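Local coordinates for regulatory protein YycH-like domain-containing protein (PDB 5COZ), which is of unknown function but carries a domain resembling the regulatory protein YycH and is probably an exported lipoprotein, at residues T211-Y225 / N242-S254. Numbering follows the deposited sequence.
Sequences TYVFFMFPDVYGIPY and NHLVIAMDEKGIS
Asn242 reaches in between Pro218 and Tyr225, the two residues at the base of a short hairpin that turns through Val220 to Ile223 in a type I' turn. Its CB lies 3.2 Å from Tyr225 O, and CG, set anti to the backbone N (chi1 176°), packs against Tyr225 CB near the plane of the tyrosine ring, whose edge faces it. There the amide divides: OD1 runs alongside the Pro218 ring, 3.3 Å from CD, while ND2 is held by two carbonyls. Its bond to Pro218 O, 2.9 Å long, uses a lone pair of an oxygen that also accepts from Tyr225 N; the one to Tyr225 O, at 3.0 Å, arrives from above the carbonyl plane. With an alanine here both carbonyls would probably lose this donor, and a gap is likely to open beside the proline ring. Strands 211-216 and 244-249 form an antiparallel pair, part of a larger antiparallel sheet in which strand 188-192 flanks the first and the hairpin partner 252-258 the second. Six backbone bonds join them, at Tyr212-Met248, Phe214-Ile246 and Met216-Leu244. These residues face one side, where helix 165-178 covers Tyr212, Phe214 and Met248. On the other side Val213 CG1 meets Val245 CG1 at 3.6 Å and Val213 CG2 rests on the Ala247 methyl. Further along, the Phe215 ring lies beside the His243 imidazole, their planes inclined at 37°, with CE2 3.4 Å from ND1; His243 CG sits between its backbone N and carbonyl carbon (chi1 43°), which brings the imidazole over a face of the phenyl ring, toward its rim. Near the far end, one water donates to Thr211 OG1 and Asp249 OD2 and also hydrogen-bonds Ser254 OG, while Thr211 OG1 is bonded in addition to Asn209 O.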
ATOM      1  N   THR A 211       5.172  12.179 -14.072  1.00  8.06           N
ATOM      2  CA  THR A 211       4.207  12.133 -12.975  1.00  7.50           C
ATOM      3  C   THR A 211       4.861  11.613 -11.710  1.00 10.03           C
ATOM      4  O   THR A 211       5.643  10.656 -11.762  1.00  9.83           O
ATOM      5  CB  THR A 211       3.063  11.174 -13.409  1.00 11.03           C
ATOM      6  OG1 THR A 211       2.443  11.671 -14.607  1.00  9.81           O
ATOM      7  CG2 THR A 211       1.986  10.986 -12.346  1.00 10.97           C
ATOM      8  N   TYR A 212       4.564  12.251 -10.575  1.00  7.43           N
ATOM      9  CA  TYR A 212       4.933  11.697  -9.274  1.00  6.61           C
ATOM     10  C   TYR A 212       3.769  10.864  -8.770  1.00  7.97           C
ATOM     11  O   TYR A 212       2.628  11.318  -8.898  1.00  8.21           O
ATOM     12  CB  TYR A 212       5.144  12.806  -8.239  1.00  7.29           C
ATOM     13  CG  TYR A 212       6.392  13.630  -8.359  1.00  7.22           C
ATOM     14  CD1 TYR A 212       7.654  13.048  -8.209  1.00  8.52           C
ATOM     15  CD2 TYR A 212       6.320  15.006  -8.516  1.00  7.99           C
ATOM     16  CE1 TYR A 212       8.809  13.820  -8.235  1.00  8.14           C
ATOM     17  CE2 TYR A 212       7.469  15.793  -8.515  1.00  9.16           C
ATOM     18  CZ  TYR A 212       8.713  15.197  -8.364  1.00  8.65           C
ATOM     19  OH  TYR A 212       9.847  15.983  -8.386  1.00 11.53           O
ATOM     20  N   VAL A 213       4.017   9.712  -8.162  1.00  6.72           N
ATOM     21  CA  VAL A 213       2.956   8.917  -7.542  1.00  6.86           C
ATOM     22  C   VAL A 213       3.318   8.693  -6.092  1.00  8.91           C
ATOM     23  O   VAL A 213       4.338   8.057  -5.804  1.00  8.39           O
ATOM     24  CB  VAL A 213       2.714   7.568  -8.254  1.00  8.64           C
ATOM     25  CG1 VAL A 213       1.693   6.705  -7.485  1.00  8.95           C
ATOM     26  CG2 VAL A 213       2.239   7.782  -9.689  1.00  8.45           C
ATOM     27  N   PHE A 214       2.484   9.191  -5.180  1.00  7.34           N
ATOM     28  CA  PHE A 214       2.671   8.886  -3.772  1.00  6.53           C
ATOM     29  C   PHE A 214       1.768   7.786  -3.341  1.00  8.31           C
ATOM     30  O   PHE A 214       0.600   7.754  -3.728  1.00  8.28           O
ATOM     31  CB  PHE A 214       2.335  10.102  -2.895  1.00  6.66           C
ATOM     32  CG  PHE A 214       3.389  11.164  -3.012  1.00  7.60           C
ATOM     33  CD1 PHE A 214       3.307  12.149  -3.997  1.00 10.20           C
ATOM     34  CD2 PHE A 214       4.424  11.230  -2.094  1.00  8.92           C
ATOM     35  CE1 PHE A 214       4.292  13.145  -4.092  1.00 10.14           C
ATOM     36  CE2 PHE A 214       5.423  12.207  -2.205  1.00 11.97           C
ATOM     37  CZ  PHE A 214       5.342  13.160  -3.199  1.00  9.98           C
ATOM     38  N   PHE A 215       2.299   6.903  -2.489  1.00  5.83           N
ATOM     39  CA  PHE A 215       1.506   5.958  -1.731  1.00  5.75           C
ATOM     40  C   PHE A 215       1.497   6.443  -0.320  1.00  8.64           C
ATOM     41  O   PHE A 215       2.547   6.546   0.294  1.00  8.10           O
ATOM     42  CB  PHE A 215       2.041   4.504  -1.749  1.00  6.50           C
ATOM     43  CG  PHE A 215       1.818   3.659  -2.970  1.00  7.19           C
ATOM     44  CD1 PHE A 215       1.401   4.227  -4.177  1.00  9.17           C
ATOM     45  CD2 PHE A 215       2.017   2.287  -2.920  1.00  9.23           C
ATOM     46  CE1 PHE A 215       1.252   3.427  -5.332  1.00  9.86           C
ATOM     47  CE2 PHE A 215       1.825   1.487  -4.056  1.00 10.92           C
ATOM     48  CZ  PHE A 215       1.440   2.059  -5.245  1.00 10.04           C
HETATM   49  N   MSE A 216       0.303   6.752   0.178  1.00  6.57           N
HETATM   50  CA  MSE A 216       0.121   7.096   1.590  0.70  6.76           C
HETATM   51  C   MSE A 216      -0.650   5.977   2.230  1.00  6.89           C
HETATM   52  O   MSE A 216      -1.332   5.219   1.549  1.00  7.89           O
HETATM   53  CB  MSE A 216      -0.574   8.428   1.762  0.70  8.46           C
HETATM   54  CG  MSE A 216       0.044   9.449   0.845  0.70 12.76           C
HETATM   55 SE   MSE A 216      -0.838  11.115   0.940  0.52 18.10          SE
HETATM   56  CE  MSE A 216       0.135  11.741   2.131  0.70 13.60           C
ATOM     57  N   PHE A 217      -0.487   5.815   3.549  1.00  6.50           N
ATOM     58  CA  PHE A 217      -1.044   4.661   4.203  1.00  5.38           C
ATOM     59  C   PHE A 217      -2.026   5.009   5.312  1.00  6.58           C
ATOM     60  O   PHE A 217      -1.626   5.369   6.409  1.00  6.89           O
ATOM     61  CB  PHE A 217       0.122   3.804   4.751  1.00  6.25           C
ATOM     62  CG  PHE A 217       1.135   3.477   3.674  1.00  6.21           C
ATOM     63  CD1 PHE A 217       0.820   2.593   2.646  1.00  7.24           C
ATOM     64  CD2 PHE A 217       2.354   4.151   3.616  1.00  7.72           C
ATOM     65  CE1 PHE A 217       1.720   2.355   1.607  1.00  7.67           C
ATOM     66  CE2 PHE A 217       3.266   3.907   2.579  1.00  9.54           C
ATOM     67  CZ  PHE A 217       2.954   2.992   1.590  1.00  8.45           C
ATOM     68  N   PRO A 218      -3.334   4.896   5.016  1.00  4.92           N
ATOM     69  CA  PRO A 218      -4.371   5.144   6.045  1.00  5.47           C
ATOM     70  C   PRO A 218      -4.066   4.335   7.300  1.00  6.31           C
ATOM     71  O   PRO A 218      -3.713   3.147   7.217  1.00  6.48           O
ATOM     72  CB  PRO A 218      -5.650   4.665   5.370  1.00  6.37           C
ATOM     73  CG  PRO A 218      -5.386   4.997   3.898  1.00  7.69           C
ATOM     74  CD  PRO A 218      -3.943   4.570   3.705  1.00  5.82           C
ATOM     75  N   ASP A 219      -4.161   4.993   8.469  1.00  6.00           N
ATOM     76  CA  ASP A 219      -3.768   4.321   9.681  1.00  5.72           C
ATOM     77  C   ASP A 219      -4.684   4.628  10.849  1.00  7.82           C
ATOM     78  O   ASP A 219      -5.603   5.446  10.746  1.00  8.10           O
ATOM     79  CB  ASP A 219      -2.318   4.756  10.028  1.00  6.67           C
ATOM     80  CG  ASP A 219      -2.070   6.188  10.472  1.00 11.01           C
ATOM     81  OD1 ASP A 219      -2.899   7.076  10.153  1.00  9.91           O
ATOM     82  OD2 ASP A 219      -1.012   6.433  11.101  1.00 12.15           O
ATOM     83  N   VAL A 220      -4.423   3.951  11.974  1.00  6.23           N
ATOM     84  CA  VAL A 220      -5.130   4.186  13.230  1.00  6.17           C
ATOM     85  C   VAL A 220      -4.101   3.851  14.317  1.00  8.65           C
ATOM     86  O   VAL A 220      -3.310   2.918  14.134  1.00  6.99           O
ATOM     87  CB  VAL A 220      -6.481   3.417  13.308  1.00  8.88           C
ATOM     88  CG1 VAL A 220      -6.297   1.904  13.332  1.00 10.08           C
ATOM     89  CG2 VAL A 220      -7.321   3.889  14.497  1.00  8.73           C
ATOM     90  N   TYR A 221      -4.010   4.680  15.363  1.00  7.33           N
ATOM     91  CA  TYR A 221      -2.990   4.514  16.421  1.00  7.32           C
ATOM     92  C   TYR A 221      -1.580   4.448  15.815  1.00  9.00           C
ATOM     93  O   TYR A 221      -0.688   3.762  16.339  1.00  9.76           O
ATOM     94  CB  TYR A 221      -3.294   3.313  17.330  1.00  8.06           C
ATOM     95  CG  TYR A 221      -4.607   3.521  18.050  1.00  8.83           C
ATOM     96  CD1 TYR A 221      -4.745   4.520  19.010  1.00  9.34           C
ATOM     97  CD2 TYR A 221      -5.725   2.755  17.731  1.00 10.24           C
ATOM     98  CE1 TYR A 221      -5.977   4.778  19.612  1.00 11.28           C
ATOM     99  CE2 TYR A 221      -6.952   2.978  18.350  1.00 10.96           C
ATOM    100  CZ  TYR A 221      -7.072   3.990  19.286  1.00 15.05           C
ATOM    101  OH  TYR A 221      -8.282   4.226  19.871  1.00 17.08           O
ATOM    102  N   GLY A 222      -1.391   5.187  14.721  1.00  5.98           N
ATOM    103  CA  GLY A 222      -0.089   5.281  14.064  1.00  6.22           C
ATOM    104  C   GLY A 222       0.341   4.089  13.235  1.00  9.16           C
ATOM    105  O   GLY A 222       1.442   4.112  12.698  1.00  8.76           O
ATOM    106  N   ILE A 223      -0.522   3.076  13.107  1.00  6.74           N
ATOM    107  CA  ILE A 223      -0.189   1.827  12.429  1.00  5.67           C
ATOM    108  C   ILE A 223      -1.082   1.701  11.206  1.00  6.74           C
ATOM    109  O   ILE A 223      -2.312   1.827  11.325  1.00  6.33           O
ATOM    110  CB  ILE A 223      -0.342   0.645  13.422  1.00  6.67           C
ATOM    111  CG1 ILE A 223       0.669   0.817  14.568  1.00  8.44           C
ATOM    112  CG2 ILE A 223      -0.143  -0.692  12.678  1.00  7.11           C
ATOM    113  CD1 ILE A 223       0.453  -0.173  15.740  1.00  9.34           C
ATOM    114  N   PRO A 224      -0.485   1.455  10.031  1.00  5.82           N
ATOM    115  CA  PRO A 224      -1.305   1.383   8.819  1.00  5.18           C
ATOM    116  C   PRO A 224      -2.100   0.095   8.713  1.00  6.70           C
ATOM    117  O   PRO A 224      -1.618  -0.972   9.136  1.00  6.90           O
ATOM    118  CB  PRO A 224      -0.274   1.468   7.682  1.00  6.25           C
ATOM    119  CG  PRO A 224       0.953   0.790   8.250  1.00  7.94           C
ATOM    120  CD  PRO A 224       0.945   1.231   9.740  1.00  6.29           C
ATOM    121  N   TYR A 225      -3.270   0.170   8.071  1.00  5.81           N
ATOM    122  CA  TYR A 225      -3.945  -1.072   7.723  1.00  5.97           C
ATOM    123  C   TYR A 225      -3.052  -1.839   6.753  1.00  7.03           C
ATOM    124  O   TYR A 225      -2.225  -1.255   6.024  1.00  7.59           O
ATOM    125  CB  TYR A 225      -5.337  -0.845   7.091  1.00  7.63           C
ATOM    126  CG  TYR A 225      -6.174   0.164   7.806  1.00 10.78           C
ATOM    127  CD1 TYR A 225      -6.646  -0.078   9.089  1.00 12.83           C
ATOM    128  CD2 TYR A 225      -6.552   1.349   7.177  1.00 12.69           C
ATOM    129  CE1 TYR A 225      -7.405   0.885   9.776  1.00 14.06           C
ATOM    130  CE2 TYR A 225      -7.306   2.305   7.840  1.00 14.24           C
ATOM    131  CZ  TYR A 225      -7.694   2.079   9.152  1.00 16.35           C
ATOM    132  OH  TYR A 225      -8.485   3.008   9.760  1.00 18.65           O
ATOM    133  N   ASN A 242      -3.579  -1.666   1.394  1.00  6.65           N
ATOM    134  CA  ASN A 242      -3.958  -0.368   1.925  1.00  6.50           C
ATOM    135  C   ASN A 242      -3.009   0.728   1.446  1.00  9.71           C
ATOM    136  O   ASN A 242      -2.007   1.008   2.120  1.00 10.49           O
ATOM    137  CB  ASN A 242      -3.961  -0.409   3.445  1.00  6.69           C
ATOM    138  CG  ASN A 242      -4.250   0.915   4.058  1.00  8.56           C
ATOM    139  OD1 ASN A 242      -5.222   1.579   3.692  1.00  9.02           O
ATOM    140  ND2 ASN A 242      -3.424   1.314   5.017  1.00  8.50           N
ATOM    141  N   HIS A 243      -3.320   1.347   0.320  1.00  5.97           N
ATOM    142  CA  HIS A 243      -2.566   2.514  -0.112  1.00  6.11           C
ATOM    143  C   HIS A 243      -3.520   3.507  -0.733  1.00  7.96           C
ATOM    144  O   HIS A 243      -4.367   3.158  -1.559  1.00  8.28           O
ATOM    145  CB  HIS A 243      -1.352   2.214  -1.070  1.00  7.11           C
ATOM    146  CG  HIS A 243      -1.616   1.212  -2.156  1.00  8.91           C
ATOM    147  ND1 HIS A 243      -0.799   0.100  -2.318  1.00 10.98           N
ATOM    148  CD2 HIS A 243      -2.552   1.197  -3.133  1.00 11.48           C
ATOM    149  CE1 HIS A 243      -1.265  -0.547  -3.370  1.00 10.39           C
ATOM    150  NE2 HIS A 243      -2.305   0.074  -3.907  1.00 10.94           N
ATOM    151  N   LEU A 244      -3.379   4.741  -0.273  1.00  5.89           N
ATOM    152  CA  LEU A 244      -4.056   5.912  -0.844  1.00  6.69           C
ATOM    153  C   LEU A 244      -3.069   6.420  -1.919  1.00  8.41           C
ATOM    154  O   LEU A 244      -1.917   6.795  -1.593  1.00  8.33           O
ATOM    155  CB  LEU A 244      -4.301   6.956   0.268  1.00  7.17           C
ATOM    156  CG  LEU A 244      -4.730   8.365  -0.196  1.00 10.06           C
ATOM    157  CD1 LEU A 244      -6.085   8.356  -0.882  1.00 11.00           C
ATOM    158  CD2 LEU A 244      -4.755   9.372   1.028  1.00  8.89           C
ATOM    159  N   VAL A 245      -3.476   6.334  -3.214  1.00  6.73           N
ATOM    160  CA  VAL A 245      -2.593   6.679  -4.322  1.00  6.29           C
ATOM    161  C   VAL A 245      -2.890   8.101  -4.786  1.00 10.84           C
ATOM    162  O   VAL A 245      -4.032   8.396  -5.121  1.00 10.59           O
ATOM    163  CB  VAL A 245      -2.725   5.667  -5.472  1.00  9.60           C
ATOM    164  CG1 VAL A 245      -1.695   5.985  -6.570  1.00 10.64           C
ATOM    165  CG2 VAL A 245      -2.522   4.231  -4.973  1.00  9.67           C
ATOM    166  N   ILE A 246      -1.891   8.983  -4.728  1.00  7.42           N
ATOM    167  CA  ILE A 246      -2.061  10.367  -5.179  1.00  8.15           C
ATOM    168  C   ILE A 246      -0.978  10.652  -6.176  1.00 11.28           C
ATOM    169  O   ILE A 246       0.210  10.632  -5.832  1.00  9.77           O
ATOM    170  CB  ILE A 246      -2.003  11.357  -3.996  1.00 11.51           C
ATOM    171  CG1 ILE A 246      -2.920  10.890  -2.812  1.00 12.80           C
ATOM    172  CG2 ILE A 246      -2.366  12.782  -4.503  1.00 14.59           C
ATOM    173  CD1 ILE A 246      -3.060  11.948  -1.609  1.00 16.39           C
ATOM    174  N   ALA A 247      -1.372  10.897  -7.421  1.00  9.05           N
ATOM    175  CA  ALA A 247      -0.386  11.210  -8.463  1.00  8.75           C
ATOM    176  C   ALA A 247      -0.539  12.632  -8.918  1.00 10.65           C
ATOM    177  O   ALA A 247      -1.656  13.170  -8.878  1.00 10.00           O
ATOM    178  CB  ALA A 247      -0.547  10.279  -9.645  1.00 10.20           C
HETATM  179  N   MSE A 248       0.561  13.234  -9.388  1.00  7.99           N
HETATM  180  CA  MSE A 248       0.489  14.596  -9.911  0.50  6.61           C
HETATM  181  C   MSE A 248       1.477  14.807 -11.038  1.00 10.32           C
HETATM  182  O   MSE A 248       2.557  14.212 -11.055  1.00  9.81           O
HETATM  183  CB  MSE A 248       0.724  15.628  -8.813  0.50  7.99           C
HETATM  184  CG  MSE A 248       2.045  15.450  -8.114  0.50  9.81           C
HETATM  185 SE   MSE A 248       2.115  16.364  -6.424  0.38 13.79          SE
HETATM  186  CE  MSE A 248       0.942  15.336  -5.382  0.50 11.36           C
ATOM    187  N   ASP A 249       1.081  15.621 -11.996  1.00  9.32           N
ATOM    188  CA  ASP A 249       1.900  15.970 -13.142  1.00  8.80           C
ATOM    189  C   ASP A 249       1.985  17.501 -13.150  1.00 12.80           C
ATOM    190  O   ASP A 249       1.580  18.144 -12.174  1.00 12.06           O
ATOM    191  CB  ASP A 249       1.327  15.363 -14.433  1.00  9.66           C
ATOM    192  CG  ASP A 249      -0.123  15.708 -14.730  1.00 14.19           C
ATOM    193  OD1 ASP A 249      -0.585  16.802 -14.294  1.00 13.70           O
ATOM    194  OD2 ASP A 249      -0.782  14.920 -15.440  1.00 15.51           O
ATOM    195  N   GLU A 250       2.492  18.102 -14.241  1.00 11.23           N
ATOM    196  CA  GLU A 250       2.653  19.558 -14.303  1.00 12.30           C
ATOM    197  C   GLU A 250       1.313  20.320 -14.210  1.00 16.39           C
ATOM    198  O   GLU A 250       1.323  21.529 -13.933  1.00 16.93           O
ATOM    199  CB  GLU A 250       3.414  19.939 -15.585  1.00 14.38           C
ATOM    200  CG  GLU A 250       2.641  19.644 -16.863  1.00 20.73           C
ATOM    201  CD  GLU A 250       3.299  20.102 -18.151  1.00 47.42           C
ATOM    202  OE1 GLU A 250       4.519  20.389 -18.144  1.00 38.73           O
ATOM    203  OE2 GLU A 250       2.595  20.130 -19.184  1.00 40.25           O
ATOM    204  N   LYS A 251       0.191  19.630 -14.444  1.00 14.18           N
ATOM    205  CA  LYS A 251      -1.152  20.237 -14.377  1.00 15.79           C
ATOM    206  C   LYS A 251      -1.764  20.126 -12.969  1.00 21.18           C
ATOM    207  O   LYS A 251      -2.822  20.714 -12.718  1.00 23.01           O
ATOM    208  CB  LYS A 251      -2.073  19.611 -15.428  1.00 18.42           C
ATOM    209  CG  LYS A 251      -1.685  20.014 -16.858  1.00 23.11           C
ATOM    210  CD  LYS A 251      -2.599  19.383 -17.893  1.00 35.19           C
ATOM    211  CE  LYS A 251      -1.854  18.917 -19.113  1.00 58.73           C
ATOM    212  NZ  LYS A 251      -2.763  18.258 -20.089  1.00 72.45           N
ATOM    213  N   GLY A 252      -1.083  19.429 -12.052  1.00 14.24           N
ATOM    214  CA  GLY A 252      -1.571  19.237 -10.689  1.00 12.76           C
ATOM    215  C   GLY A 252      -1.928  17.780 -10.450  1.00 13.70           C
ATOM    216  O   GLY A 252      -1.450  16.898 -11.183  1.00 11.99           O
ATOM    217  N   ILE A 253      -2.775  17.493  -9.440  1.00 11.38           N
ATOM    218  CA  ILE A 253      -3.200  16.133  -9.135  0.60 11.31           C
ATOM    219  C   ILE A 253      -3.849  15.532 -10.382  1.00 13.37           C
ATOM    220  O   ILE A 253      -4.702  16.177 -10.992  1.00 13.98           O
ATOM    221  CB  ILE A 253      -4.164  16.105  -7.910  0.60 14.17           C
ATOM    222  CG1 ILE A 253      -3.557  16.826  -6.665  0.60 15.87           C
ATOM    223  CG2 ILE A 253      -4.667  14.680  -7.576  0.60 13.80           C
ATOM    224  CD1 ILE A 253      -2.336  16.202  -6.052  0.60 25.66           C
ATOM    225  N   SER A 254      -3.455  14.321 -10.755  1.00  9.57           N
ATOM    226  CA  SER A 254      -3.987  13.675 -11.946  1.00  9.30           C
ATOM    227  C   SER A 254      -4.653  12.330 -11.662  1.00 11.68           C
ATOM    228  O   SER A 254      -5.292  11.777 -12.549  1.00 11.09           O
ATOM    229  CB  SER A 254      -2.834  13.462 -12.929  1.00 10.44           C
ATOM    230  OG  SER A 254      -1.883  12.598 -12.314  1.00 11.21           O
TER
HETATM  231  O   HOH W   1      -0.397  12.195 -14.628  1.00 10.81           O